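PDB 3S9J: member of DUF4221 family from Bacteroides vulgatus, which is of unknown function but folds as a six-bladed beta-propeller and is probably made as a membrane-attached lipoprotein. Local coordinates for residues F32-E36 with D273-N277; N135-K141 with S202-Y207; E209-V213 with V224-L228. One frame throughout, in Å; residues are numbered along the deposited sequence.

All three contacts belong to one six-bladed propeller and differ in how deep they lie. Contact 1 is at the surface. Its bonds are polar, made by side chains, and join the first strand of one blade to a turn of another. Contact 2 lies nearest the centre of the chain and buries the most area. An aromatic stack, and hydrogen bonds made largely by tyrosine hydroxyls and other side chains, join the first strand of one blade, and the loop before it, to that of the next. Contact 3 is a partly buried hairpin within that second blade, with backbone ladder bonds and an R211-D226 salt bridge. Contacts 1 and 2 meet where F32 CE1 packs 3.8 Å from P137 CA.

Contact 1: residues F32-E36 with D273-N277; sequences FQFEE and DKYRN
Y275, K274 and Q33 carry most of this surface contact. Residues 32-36 are extended strand. Residues 274-276 turn with negative phi and psi, and N277 follows at phi 58°, psi 50°. The backbones stay apart: the nearest CA pairs, Q33-D273 and F34-K274, are 11.0 Å apart. Long side chains span the gap. Q33 (chi1 t) and E35 (chi1 m) both point toward the turn. K274 takes chi1 p and is then extended, so that NZ donates to Q33 OE1 at 2.8 Å. Y275 (chi1 m) brings its OH 2.9 Å from Q33 NE2, which donates, and 2.6 Å from E35 OE2, which accepts. The contact bridges two blades of the beta-propeller: 32-36 is the first strand of one, and 273-277 connects the first two strands of another. D273 shapes the turn as an Asx motif. D273 OD1 accepts from Y275 N (3.0 Å) and R276 N (2.9 Å). D273 OD2 forms a salt bridge with R276 NE (2.7 Å). E35 also pairs with R335.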
ATOM      1  N   PHE A  32      -0.913  -8.652  -3.575  1.00 21.46           N
ATOM      2  CA  PHE A  32      -1.280  -7.967  -4.806  1.00 19.59           C
ATOM      3  C   PHE A  32      -1.979  -8.904  -5.763  1.00 21.70           C
ATOM      4  O   PHE A  32      -1.543 -10.028  -5.974  1.00 22.50           O
ATOM      5  CB  PHE A  32      -0.034  -7.471  -5.514  1.00 20.84           C
ATOM      6  CG  PHE A  32       0.782  -6.461  -4.717  1.00 19.24           C
ATOM      7  CD1 PHE A  32       0.279  -5.206  -4.470  1.00 22.86           C
ATOM      8  CD2 PHE A  32       2.035  -6.802  -4.209  1.00 20.52           C
ATOM      9  CE1 PHE A  32       1.027  -4.278  -3.739  1.00 22.36           C
ATOM     10  CE2 PHE A  32       2.804  -5.888  -3.521  1.00 20.00           C
ATOM     11  CZ  PHE A  32       2.287  -4.603  -3.266  1.00 21.46           C
ATOM     12  N   GLN A  33      -3.028  -8.414  -6.399  1.00 22.20           N
ATOM     13  CA  GLN A  33      -3.701  -9.158  -7.456  1.00 22.63           C
ATOM     14  C   GLN A  33      -2.865  -9.050  -8.739  1.00 23.36           C
ATOM     15  O   GLN A  33      -2.279  -7.999  -9.044  1.00 23.17           O
ATOM     16  CB  GLN A  33      -5.126  -8.615  -7.648  1.00 22.71           C
ATOM     17  CG  GLN A  33      -5.999  -9.368  -8.632  1.00 23.74           C
ATOM     18  CD  GLN A  33      -5.938  -8.827 -10.064  1.00 25.76           C
ATOM     19  OE1 GLN A  33      -5.057  -8.038 -10.399  1.00 26.14           O
ATOM     20  NE2 GLN A  33      -6.890  -9.259 -10.911  1.00 25.97           N
ATOM     21  N   PHE A  34      -2.859 -10.144  -9.503  1.00 24.06           N
ATOM     22  CA  PHE A  34      -2.202 -10.190 -10.801  1.00 23.61           C
ATOM     23  C   PHE A  34      -2.879 -11.216 -11.710  1.00 24.96           C
ATOM     24  O   PHE A  34      -3.618 -12.071 -11.243  1.00 25.09           O
ATOM     25  CB  PHE A  34      -0.709 -10.480 -10.658  1.00 21.98           C
ATOM     26  CG  PHE A  34      -0.382 -11.882 -10.235  1.00 23.72           C
ATOM     27  CD1 PHE A  34      -0.416 -12.241  -8.910  1.00 21.28           C
ATOM     28  CD2 PHE A  34       0.006 -12.835 -11.165  1.00 23.36           C
ATOM     29  CE1 PHE A  34      -0.125 -13.522  -8.505  1.00 22.97           C
ATOM     30  CE2 PHE A  34       0.314 -14.120 -10.783  1.00 21.80           C
ATOM     31  CZ  PHE A  34       0.269 -14.477  -9.428  1.00 22.25           C
ATOM     32  N   GLU A  35      -2.635 -11.058 -13.007  1.00 24.97           N
ATOM     33  CA  GLU A  35      -3.082 -11.998 -14.019  1.00 26.88           C
ATOM     34  C   GLU A  35      -1.924 -12.795 -14.556  1.00 25.70           C
ATOM     35  O   GLU A  35      -0.845 -12.255 -14.746  1.00 25.99           O
ATOM     36  CB  GLU A  35      -3.747 -11.242 -15.159  1.00 29.98           C
ATOM     37  CG  GLU A  35      -4.997 -10.443 -14.742  1.00 31.59           C
ATOM     38  CD  GLU A  35      -6.266 -10.871 -15.407  1.00 41.50           C
ATOM     39  OE1 GLU A  35      -6.238 -11.821 -16.216  1.00 44.48           O
ATOM     40  OE2 GLU A  35      -7.316 -10.252 -15.141  1.00 35.08           O
ATOM     41  N   GLU A  36      -2.165 -14.087 -14.787  1.00 28.00           N
ATOM     42  CA  GLU A  36      -1.199 -14.976 -15.384  1.00 29.92           C
ATOM     43  C   GLU A  36      -1.933 -16.120 -16.081  1.00 31.48           C
ATOM     44  O   GLU A  36      -2.895 -16.675 -15.554  1.00 30.47           O
ATOM     45  CB  GLU A  36      -0.241 -15.528 -14.341  1.00 27.52           C
ATOM     46  CG  GLU A  36       0.966 -16.262 -14.941  1.00 28.58           C
ATOM     47  CD  GLU A  36       2.020 -16.703 -13.933  1.00 35.36           C
ATOM     48  OE1 GLU A  36       2.031 -16.178 -12.798  1.00 30.20           O
ATOM     49  OE2 GLU A  36       2.851 -17.595 -14.273  1.00 31.32           O
ATOM     50  N   ASP A 273      -8.269   1.015 -10.278  1.00 27.34           N
ATOM     51  CA  ASP A 273      -9.025  -0.136 -10.748  1.00 29.34           C
ATOM     52  C   ASP A 273      -8.848  -0.199 -12.275  1.00 31.09           C
ATOM     53  O   ASP A 273      -9.468   0.591 -13.011  1.00 33.11           O
ATOM     54  CB  ASP A 273     -10.505   0.061 -10.370  1.00 30.03           C
ATOM     55  CG  ASP A 273     -11.407  -1.091 -10.789  1.00 32.67           C
ATOM     56  OD1 ASP A 273     -11.091  -1.801 -11.785  1.00 30.87           O
ATOM     57  OD2 ASP A 273     -12.455  -1.270 -10.098  1.00 29.61           O
ATOM     58  N   LYS A 274      -7.996  -1.128 -12.724  1.00 30.60           N
ATOM     59  CA  LYS A 274      -7.632  -1.275 -14.152  1.00 33.98           C
ATOM     60  C   LYS A 274      -8.780  -1.828 -14.992  1.00 33.55           C
ATOM     61  O   LYS A 274      -8.764  -1.678 -16.202  1.00 35.45           O
ATOM     62  CB  LYS A 274      -6.367  -2.156 -14.329  1.00 33.28           C
ATOM     63  CG  LYS A 274      -6.517  -3.647 -13.955  1.00 36.30           C
ATOM     64  CD  LYS A 274      -5.135  -4.392 -13.775  1.00 43.45           C
ATOM     65  CE  LYS A 274      -5.254  -5.662 -12.832  1.00 42.93           C
ATOM     66  NZ  LYS A 274      -4.084  -6.691 -12.659  1.00 33.27           N
ATOM     67  N   TYR A 275      -9.766  -2.462 -14.355  1.00 31.18           N
ATOM     68  CA  TYR A 275     -10.882  -3.094 -15.070  1.00 33.25           C
ATOM     69  C   TYR A 275     -11.978  -2.097 -15.371  1.00 35.36           C
ATOM     70  O   TYR A 275     -12.523  -2.075 -16.460  1.00 35.76           O
ATOM     71  CB  TYR A 275     -11.432  -4.305 -14.306  1.00 32.55           C
ATOM     72  CG  TYR A 275     -10.355  -5.362 -14.102  1.00 30.62           C
ATOM     73  CD1 TYR A 275      -9.987  -6.200 -15.144  1.00 33.27           C
ATOM     74  CD2 TYR A 275      -9.692  -5.481 -12.882  1.00 29.06           C
ATOM     75  CE1 TYR A 275      -8.970  -7.148 -14.995  1.00 31.94           C
ATOM     76  CE2 TYR A 275      -8.685  -6.453 -12.695  1.00 29.47           C
ATOM     77  CZ  TYR A 275      -8.324  -7.280 -13.752  1.00 29.84           C
ATOM     78  OH  TYR A 275      -7.339  -8.213 -13.595  1.00 29.70           O
ATOM     79  N   ARG A 276     -12.305  -1.263 -14.398  1.00 35.74           N
ATOM     80  CA  ARG A 276     -13.377  -0.275 -14.565  1.00 36.17           C
ATOM     81  C   ARG A 276     -12.859   1.142 -14.839  1.00 37.14           C
ATOM     82  O   ARG A 276     -13.653   2.038 -15.126  1.00 37.96           O
ATOM     83  CB  ARG A 276     -14.291  -0.314 -13.333  1.00 36.93           C
ATOM     84  CG  ARG A 276     -15.267  -1.480 -13.379  1.00 36.16           C
ATOM     85  CD  ARG A 276     -15.621  -1.999 -12.036  1.00 38.08           C
ATOM     86  NE  ARG A 276     -14.451  -2.591 -11.422  1.00 31.05           N
ATOM     87  CZ  ARG A 276     -14.084  -3.867 -11.540  1.00 34.66           C
ATOM     88  NH1 ARG A 276     -14.843  -4.747 -12.205  1.00 35.27           N
ATOM     89  NH2 ARG A 276     -12.957  -4.263 -10.966  1.00 33.74           N
ATOM     90  N   ASN A 277     -11.541   1.330 -14.792  1.00 35.02           N
ATOM     91  CA  ASN A 277     -10.903   2.631 -15.018  1.00 35.53           C
ATOM     92  C   ASN A 277     -11.391   3.730 -14.041  1.00 35.53           C
ATOM     93  O   ASN A 277     -11.781   4.834 -14.443  1.00 36.12           O
ATOM     94  CB  ASN A 277     -11.095   3.063 -16.489  1.00 38.25           C
ATOM     95  CG  ASN A 277     -10.070   4.091 -16.946  1.00 39.10           C
ATOM     96  OD1 ASN A 277      -8.987   4.216 -16.380  1.00 42.65           O
ATOM     97  ND2 ASN A 277     -10.406   4.819 -18.018  1.00 38.82           N
TER

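Contact 2: residues N135-K141 with S202-Y207; sequences NAPAFIK and SYDYNY. With FMT (formic acid), chain H.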
ATOM      1  N   ASN A 135      -1.342   0.960   0.316  1.00 21.03           N
ATOM      2  CA  ASN A 135      -1.059   0.619  -1.060  1.00 21.34           C
ATOM      3  C   ASN A 135       0.226   1.361  -1.516  1.00 20.40           C
ATOM      4  O   ASN A 135       0.260   2.601  -1.586  1.00 22.14           O
ATOM      5  CB  ASN A 135      -2.225   0.938  -1.970  1.00 21.36           C
ATOM      6  CG  ASN A 135      -2.091   0.265  -3.334  1.00 25.01           C
ATOM      7  OD1 ASN A 135      -1.535  -0.827  -3.423  1.00 25.72           O
ATOM      8  ND2 ASN A 135      -2.565   0.932  -4.388  1.00 24.35           N
ATOM      9  N   ALA A 136       1.258   0.579  -1.806  1.00 23.11           N
ATOM     10  CA  ALA A 136       2.553   1.091  -2.250  1.00 21.71           C
ATOM     11  C   ALA A 136       3.185   0.022  -3.171  1.00 21.14           C
ATOM     12  O   ALA A 136       4.101  -0.682  -2.783  1.00 22.51           O
ATOM     13  CB  ALA A 136       3.428   1.350  -1.067  1.00 21.92           C
ATOM     14  N   PRO A 137       2.653  -0.115  -4.372  1.00 22.39           N
ATOM     15  CA  PRO A 137       2.913  -1.318  -5.160  1.00 21.63           C
ATOM     16  C   PRO A 137       4.250  -1.338  -5.888  1.00 23.83           C
ATOM     17  O   PRO A 137       4.587  -2.367  -6.480  1.00 24.73           O
ATOM     18  CB  PRO A 137       1.793  -1.292  -6.212  1.00 22.17           C
ATOM     19  CG  PRO A 137       1.499   0.179  -6.364  1.00 26.74           C
ATOM     20  CD  PRO A 137       1.590   0.707  -4.979  1.00 23.73           C
ATOM     21  N   ALA A 138       4.952  -0.208  -5.868  1.00 23.96           N
ATOM     22  CA  ALA A 138       6.060   0.085  -6.783  1.00 23.94           C
ATOM     23  C   ALA A 138       5.519   0.033  -8.196  1.00 22.80           C
ATOM     24  O   ALA A 138       4.346  -0.284  -8.433  1.00 23.61           O
ATOM     25  CB  ALA A 138       7.230  -0.859  -6.590  1.00 20.74           C
ATOM     26  N   PHE A 139       6.368   0.355  -9.171  1.00 22.19           N
ATOM     27  CA  PHE A 139       6.003   0.217 -10.553  1.00 23.97           C
ATOM     28  C   PHE A 139       7.288   0.096 -11.392  1.00 25.05           C
ATOM     29  O   PHE A 139       8.406   0.418 -10.919  1.00 24.64           O
ATOM     30  CB  PHE A 139       5.086   1.338 -11.053  1.00 26.12           C
ATOM     31  CG  PHE A 139       5.676   2.741 -10.952  1.00 26.21           C
ATOM     32  CD1 PHE A 139       5.551   3.476  -9.781  1.00 28.13           C
ATOM     33  CD2 PHE A 139       6.336   3.318 -12.026  1.00 28.47           C
ATOM     34  CE1 PHE A 139       6.095   4.759  -9.683  1.00 28.73           C
ATOM     35  CE2 PHE A 139       6.875   4.621 -11.938  1.00 27.64           C
ATOM     36  CZ  PHE A 139       6.728   5.334 -10.767  1.00 29.56           C
ATOM     37  N   ILE A 140       7.128  -0.441 -12.582  1.00 27.61           N
ATOM     38  CA  ILE A 140       8.272  -0.689 -13.477  1.00 26.02           C
ATOM     39  C   ILE A 140       8.042   0.090 -14.751  1.00 29.02           C
ATOM     40  O   ILE A 140       6.998  -0.027 -15.395  1.00 28.46           O
ATOM     41  CB  ILE A 140       8.507  -2.198 -13.736  1.00 26.52           C
ATOM     42  CG1 ILE A 140       8.865  -2.901 -12.411  1.00 30.13           C
ATOM     43  CG2 ILE A 140       9.639  -2.447 -14.801  1.00 27.98           C
ATOM     44  CD1 ILE A 140       9.069  -4.395 -12.498  1.00 32.34           C
ATOM     45  N   LYS A 141       9.016   0.926 -15.093  1.00 29.53           N
ATOM     46  CA  LYS A 141       8.972   1.701 -16.348  1.00 32.35           C
ATOM     47  C   LYS A 141      10.360   1.593 -16.967  1.00 34.43           C
ATOM     48  O   LYS A 141      11.363   1.840 -16.286  1.00 30.92           O
ATOM     49  CB  LYS A 141       8.581   3.164 -16.073  1.00 33.79           C
ATOM     50  CG  LYS A 141       8.447   4.060 -17.329  1.00 43.28           C
ATOM     51  CD  LYS A 141       7.943   5.496 -16.991  1.00 48.97           C
ATOM     52  CE  LYS A 141       7.690   6.361 -18.251  1.00 54.56           C
ATOM     53  NZ  LYS A 141       7.088   7.749 -17.955  1.00 53.18           N
ATOM     54  N   SER A 202       0.232   7.042   0.134  1.00 21.94           N
ATOM     55  CA  SER A 202      -0.034   5.863  -0.668  1.00 22.61           C
ATOM     56  C   SER A 202       0.047   6.273  -2.125  1.00 22.23           C
ATOM     57  O   SER A 202      -0.083   7.452  -2.470  1.00 25.64           O
ATOM     58  CB  SER A 202      -1.427   5.309  -0.304  1.00 22.25           C
ATOM     59  OG  SER A 202      -1.857   4.234  -1.149  1.00 22.36           O
ATOM     60  N   TYR A 203       0.284   5.319  -3.013  1.00 22.62           N
ATOM     61  CA  TYR A 203       0.344   5.657  -4.438  1.00 23.44           C
ATOM     62  C   TYR A 203      -0.086   4.435  -5.232  1.00 24.20           C
ATOM     63  O   TYR A 203      -0.087   3.308  -4.733  1.00 23.62           O
ATOM     64  CB  TYR A 203       1.757   6.133  -4.857  1.00 23.11           C
ATOM     65  CG  TYR A 203       2.838   5.089  -4.742  1.00 23.54           C
ATOM     66  CD1 TYR A 203       3.507   4.896  -3.557  1.00 21.50           C
ATOM     67  CD2 TYR A 203       3.174   4.292  -5.823  1.00 23.71           C
ATOM     68  CE1 TYR A 203       4.486   3.920  -3.402  1.00 23.19           C
ATOM     69  CE2 TYR A 203       4.144   3.322  -5.715  1.00 24.15           C
ATOM     70  CZ  TYR A 203       4.795   3.115  -4.506  1.00 22.74           C
ATOM     71  OH  TYR A 203       5.759   2.160  -4.384  1.00 25.06           O
ATOM     72  N   ASP A 204      -0.440   4.671  -6.474  1.00 25.18           N
ATOM     73  CA  ASP A 204      -0.662   3.599  -7.409  1.00 25.38           C
ATOM     74  C   ASP A 204      -0.251   4.074  -8.794  1.00 26.38           C
ATOM     75  O   ASP A 204      -0.085   5.272  -9.030  1.00 25.74           O
ATOM     76  CB  ASP A 204      -2.119   3.130  -7.392  1.00 24.73           C
ATOM     77  CG  ASP A 204      -2.278   1.635  -7.723  1.00 28.70           C
ATOM     78  OD1 ASP A 204      -1.331   1.007  -8.270  1.00 27.15           O
ATOM     79  OD2 ASP A 204      -3.358   1.081  -7.402  1.00 27.75           O
ATOM     80  N   TYR A 205      -0.069   3.115  -9.692  1.00 26.86           N
ATOM     81  CA  TYR A 205       0.404   3.404 -11.036  1.00 26.46           C
ATOM     82  C   TYR A 205      -0.559   2.804 -12.052  1.00 26.81           C
ATOM     83  O   TYR A 205      -0.858   1.630 -12.002  1.00 27.55           O
ATOM     84  CB  TYR A 205       1.822   2.879 -11.260  1.00 27.72           C
ATOM     85  CG  TYR A 205       2.478   3.474 -12.506  1.00 27.81           C
ATOM     86  CD1 TYR A 205       3.034   4.740 -12.478  1.00 28.01           C
ATOM     87  CD2 TYR A 205       2.547   2.762 -13.709  1.00 31.07           C
ATOM     88  CE1 TYR A 205       3.620   5.289 -13.581  1.00 30.66           C
ATOM     89  CE2 TYR A 205       3.143   3.316 -14.825  1.00 33.61           C
ATOM     90  CZ  TYR A 205       3.681   4.572 -14.752  1.00 32.69           C
ATOM     91  OH  TYR A 205       4.298   5.128 -15.850  1.00 34.91           O
ATOM     92  N   ASN A 206      -1.015   3.642 -12.964  1.00 28.95           N
ATOM     93  CA  ASN A 206      -1.984   3.309 -14.003  1.00 30.12           C
ATOM     94  C   ASN A 206      -1.175   3.089 -15.279  1.00 32.28           C
ATOM     95  O   ASN A 206      -0.670   4.038 -15.872  1.00 32.79           O
ATOM     96  CB  ASN A 206      -2.955   4.502 -14.102  1.00 29.69           C
ATOM     97  CG  ASN A 206      -3.851   4.484 -15.339  1.00 33.31           C
ATOM     98  OD1 ASN A 206      -3.607   3.764 -16.308  1.00 35.77           O
ATOM     99  ND2 ASN A 206      -4.891   5.310 -15.306  1.00 34.11           N
ATOM    100  N   TYR A 207      -1.001   1.831 -15.660  1.00 31.51           N
ATOM    101  CA  TYR A 207      -0.159   1.495 -16.820  1.00 32.00           C
ATOM    102  C   TYR A 207      -0.813   1.863 -18.140  1.00 34.13           C
ATOM    103  O   TYR A 207      -0.127   2.155 -19.109  1.00 37.40           O
ATOM    104  CB  TYR A 207       0.238   0.025 -16.824  1.00 32.28           C
ATOM    105  CG  TYR A 207       1.293  -0.322 -15.773  1.00 30.91           C
ATOM    106  CD1 TYR A 207       2.656  -0.117 -16.036  1.00 31.44           C
ATOM    107  CD2 TYR A 207       0.935  -0.873 -14.550  1.00 32.01           C
ATOM    108  CE1 TYR A 207       3.620  -0.430 -15.109  1.00 30.64           C
ATOM    109  CE2 TYR A 207       1.900  -1.186 -13.593  1.00 29.99           C
ATOM    110  CZ  TYR A 207       3.248  -0.980 -13.894  1.00 32.55           C
ATOM    111  OH  TYR A 207       4.227  -1.286 -12.974  1.00 32.45           O
TER
HETATM  112  C   FMT H 406       5.399   2.450 -18.328  1.00 53.87           C
HETATM  113  O1  FMT H 406       4.711   3.316 -17.779  1.00 48.05           O
HETATM  114  O2  FMT H 406       5.391   1.254 -18.010  1.00 55.00           O
HETATM  115  O   HOH W   1       2.656  -1.362 -10.227  1.00 31.46           O
HETATM  116  O   HOH W   2       4.787   7.788 -16.239  1.00 35.70           O
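F139 lays its ring over Y205. The stack is offset, with centroids 4.2 Å apart and planes at 3°. Both CA-to-CB bonds point toward the opposite segment, and F139 CB meets Y205 CB at 3.6 Å. F146 also stacks with F139.

Y203 packs under the loop that leads into strand 139-141. A136 CA and P137 CD make CH-pi contacts with the face of the Y203 ring, at 4.0 and 4.1 Å from its centroid. Y203 OH accepts from A138 N at 2.9 Å. Y203 thus meets the loop with its ring face and its hydroxyl.

Further along, I140 N donates to Y207 OH at 3.0 Å, and F139 CB lies 4.1 Å from Y207 CZ. At the other end, N135 O accepts twice, from Y203 N at 3.1 Å and from S202 OG at 2.7 Å. N135 ND2 makes a weak bond to D204 OD2 at 3.1 Å, but its stronger partner is I270 O. S202 and D204 also bond to the backbone of strand 266-273.

Y205 OH donates to formic acid O1 at 2.7 Å. A water donates to Y205 OH at 2.7 Å and accepts from K141 NZ at 2.9 Å. The formic acid probably came from the crystallisation liquor.

Strands 139-141 and 202-206 run at 41° with axes 8.5 Å apart, so they do not pair as neighbours in one sheet. Each is the first strand of its own four-stranded blade. Such packing between first strands of successive blades, near the centre of the chain, is characteristic of a beta-propeller.

Contact 3: residues E209-V213 with V224-L228; sequences ESRLV and VTDDL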
ATOM      1  N   GLU A 209      -2.405   4.612 -18.862  1.00 36.96           N
ATOM      2  CA  GLU A 209      -2.102   6.015 -19.172  1.00 37.79           C
ATOM      3  C   GLU A 209      -0.699   6.420 -18.740  1.00 37.07           C
ATOM      4  O   GLU A 209      -0.350   7.591 -18.868  1.00 39.94           O
ATOM      5  CB  GLU A 209      -3.115   6.956 -18.497  1.00 38.27           C
ATOM      6  CG  GLU A 209      -4.564   6.713 -18.864  1.00 39.68           C
ATOM      7  CD  GLU A 209      -4.863   7.003 -20.337  1.00 47.47           C
ATOM      8  OE1 GLU A 209      -4.044   7.669 -21.004  1.00 44.93           O
ATOM      9  OE2 GLU A 209      -5.924   6.567 -20.814  1.00 51.59           O
ATOM     10  N   SER A 210       0.089   5.475 -18.227  1.00 36.28           N
ATOM     11  CA  SER A 210       1.437   5.759 -17.714  1.00 36.66           C
ATOM     12  C   SER A 210       1.385   6.910 -16.709  1.00 35.59           C
ATOM     13  O   SER A 210       2.046   7.956 -16.855  1.00 36.09           O
ATOM     14  CB  SER A 210       2.403   6.031 -18.884  1.00 38.86           C
ATOM     15  OG  SER A 210       2.692   4.799 -19.512  1.00 38.61           O
ATOM     16  N   ARG A 211       0.565   6.698 -15.680  1.00 33.54           N
ATOM     17  CA  ARG A 211       0.133   7.762 -14.799  1.00 32.55           C
ATOM     18  C   ARG A 211       0.288   7.337 -13.331  1.00 31.37           C
ATOM     19  O   ARG A 211      -0.229   6.311 -12.914  1.00 31.67           O
ATOM     20  CB  ARG A 211      -1.332   8.104 -15.119  1.00 33.01           C
ATOM     21  CG  ARG A 211      -1.998   9.110 -14.229  1.00 34.28           C
ATOM     22  CD  ARG A 211      -3.355   9.511 -14.791  1.00 36.21           C
ATOM     23  NE  ARG A 211      -3.178  10.363 -15.969  1.00 36.31           N
ATOM     24  CZ  ARG A 211      -4.053  10.510 -16.952  1.00 43.63           C
ATOM     25  NH1 ARG A 211      -5.216   9.871 -16.933  1.00 39.89           N
ATOM     26  NH2 ARG A 211      -3.753  11.304 -17.968  1.00 45.01           N
ATOM     27  N   LEU A 212       0.989   8.176 -12.577  1.00 31.14           N
ATOM     28  CA  LEU A 212       1.258   7.971 -11.167  1.00 28.06           C
ATOM     29  C   LEU A 212       0.320   8.864 -10.383  1.00 28.39           C
ATOM     30  O   LEU A 212       0.189  10.046 -10.686  1.00 27.87           O
ATOM     31  CB  LEU A 212       2.675   8.376 -10.846  1.00 29.57           C
ATOM     32  CG  LEU A 212       3.128   8.349  -9.381  1.00 27.12           C
ATOM     33  CD1 LEU A 212       3.062   6.925  -8.797  1.00 26.82           C
ATOM     34  CD2 LEU A 212       4.558   8.922  -9.296  1.00 30.20           C
ATOM     35  N   VAL A 213      -0.295   8.299  -9.353  1.00 29.39           N
ATOM     36  CA  VAL A 213      -1.218   9.038  -8.474  1.00 28.35           C
ATOM     37  C   VAL A 213      -0.751   8.791  -7.035  1.00 26.72           C
ATOM     38  O   VAL A 213      -0.533   7.646  -6.659  1.00 27.69           O
ATOM     39  CB  VAL A 213      -2.678   8.556  -8.654  1.00 28.87           C
ATOM     40  CG1 VAL A 213      -3.645   9.399  -7.763  1.00 28.41           C
ATOM     41  CG2 VAL A 213      -3.069   8.588 -10.159  1.00 37.06           C
ATOM     42  N   VAL A 224      -0.927  13.966  -9.181  1.00 32.97           N
ATOM     43  CA  VAL A 224      -0.899  13.142 -10.383  1.00 31.24           C
ATOM     44  C   VAL A 224       0.183  13.634 -11.332  1.00 33.77           C
ATOM     45  O   VAL A 224       0.365  14.834 -11.508  1.00 33.76           O
ATOM     46  CB  VAL A 224      -2.262  13.160 -11.109  1.00 32.66           C
ATOM     47  CG1 VAL A 224      -2.222  12.334 -12.435  1.00 34.41           C
ATOM     48  CG2 VAL A 224      -3.392  12.717 -10.175  1.00 32.07           C
ATOM     49  N   THR A 225       0.903  12.700 -11.943  1.00 32.75           N
ATOM     50  CA  THR A 225       1.868  13.044 -12.974  1.00 34.30           C
ATOM     51  C   THR A 225       1.920  11.956 -14.039  1.00 33.77           C
ATOM     52  O   THR A 225       1.863  10.783 -13.728  1.00 34.13           O
ATOM     53  CB  THR A 225       3.297  13.294 -12.406  1.00 35.26           C
ATOM     54  OG1 THR A 225       4.183  13.678 -13.481  1.00 35.37           O
ATOM     55  CG2 THR A 225       3.824  12.106 -11.714  1.00 31.61           C
ATOM     56  N   ASP A 226       2.006  12.379 -15.294  1.00 36.21           N
ATOM     57  CA  ASP A 226       2.092  11.482 -16.461  1.00 38.60           C
ATOM     58  C   ASP A 226       3.496  11.363 -17.058  1.00 40.20           C
ATOM     59  O   ASP A 226       3.710  10.541 -17.967  1.00 41.40           O
ATOM     60  CB  ASP A 226       1.155  11.985 -17.567  1.00 42.05           C
ATOM     61  CG  ASP A 226      -0.286  11.961 -17.156  1.00 45.45           C
ATOM     62  OD1 ASP A 226      -0.638  11.220 -16.217  1.00 46.81           O
ATOM     63  OD2 ASP A 226      -1.078  12.671 -17.777  1.00 46.93           O
ATOM     64  N   ASP A 227       4.424  12.203 -16.604  1.00 38.92           N
ATOM     65  CA  ASP A 227       5.801  12.209 -17.129  1.00 39.71           C
ATOM     66  C   ASP A 227       6.848  12.172 -16.002  1.00 38.89           C
ATOM     67  O   ASP A 227       8.015  12.455 -16.227  1.00 38.40           O
ATOM     68  CB  ASP A 227       6.023  13.413 -18.049  1.00 41.45           C
ATOM     69  CG  ASP A 227       5.872  14.755 -17.337  1.00 42.77           C
ATOM     70  OD1 ASP A 227       5.470  14.803 -16.149  1.00 40.00           O
ATOM     71  OD2 ASP A 227       6.160  15.775 -17.988  1.00 45.68           O
ATOM     72  N   LEU A 228       6.416  11.803 -14.795  1.00 35.91           N
ATOM     73  CA  LEU A 228       7.317  11.721 -13.637  1.00 35.77           C
ATOM     74  C   LEU A 228       8.048  13.032 -13.387  1.00 36.91           C
ATOM     75  O   LEU A 228       9.219  13.042 -13.004  1.00 37.37           O
ATOM     76  CB  LEU A 228       8.312  10.564 -13.827  1.00 35.32           C
ATOM     77  CG  LEU A 228       7.683   9.183 -14.007  1.00 36.98           C
ATOM     78  CD1 LEU A 228       8.770   8.168 -14.366  1.00 42.09           C
ATOM     79  CD2 LEU A 228       6.956   8.773 -12.741  1.00 34.47           C
TER
HETATM   80  O   HOH W   3       1.832   9.254 -19.488  1.00 44.20           O
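V224 opens the second segment opposite V213, as an antiparallel non-hydrogen-bonded pair with CA atoms 4.5 Å apart. V224 CG2 lies 4.1 Å from V213 CG1, and V224 CG1 is 3.7 Å from R211 CG. V224 CA also makes a CA-H...O contact with L212 O at 3.3 Å.

T225 follows, in a hydrogen-bonded pair with L212. L212 N donates to T225 O and T225 N to L212 O, both at 3.0 Å. Their side chains share the sheet face away from V213 and V224, with L212 CB 4.0 Å from T225 CG2. The hydroxyl of T225 is held by H230 O.

D226 leaves the strand and turns its carboxylate to R211. R211 NE meets D226 OD1 at 2.7 Å, and R211 NH2 meets D226 OD2 at 3.0 Å, a bidentate salt bridge. R232 is a second partner of D226 OD2. A water lies 2.8 Å from E209 O and 2.7 Å from D226 O, between the backbones beyond the last strand pair.

L228 then brings its CD2 4.2 Å from L212 CD2.

S210 and R211 together face N206 in a G1 beta bulge. The hairpin forms the two middle strands of its blade, between 201-206 and 231-235. L212, T225 and L228 pack on strand 177-183 of the preceding blade, while R211, V213 and V224 touch F313 in a loop.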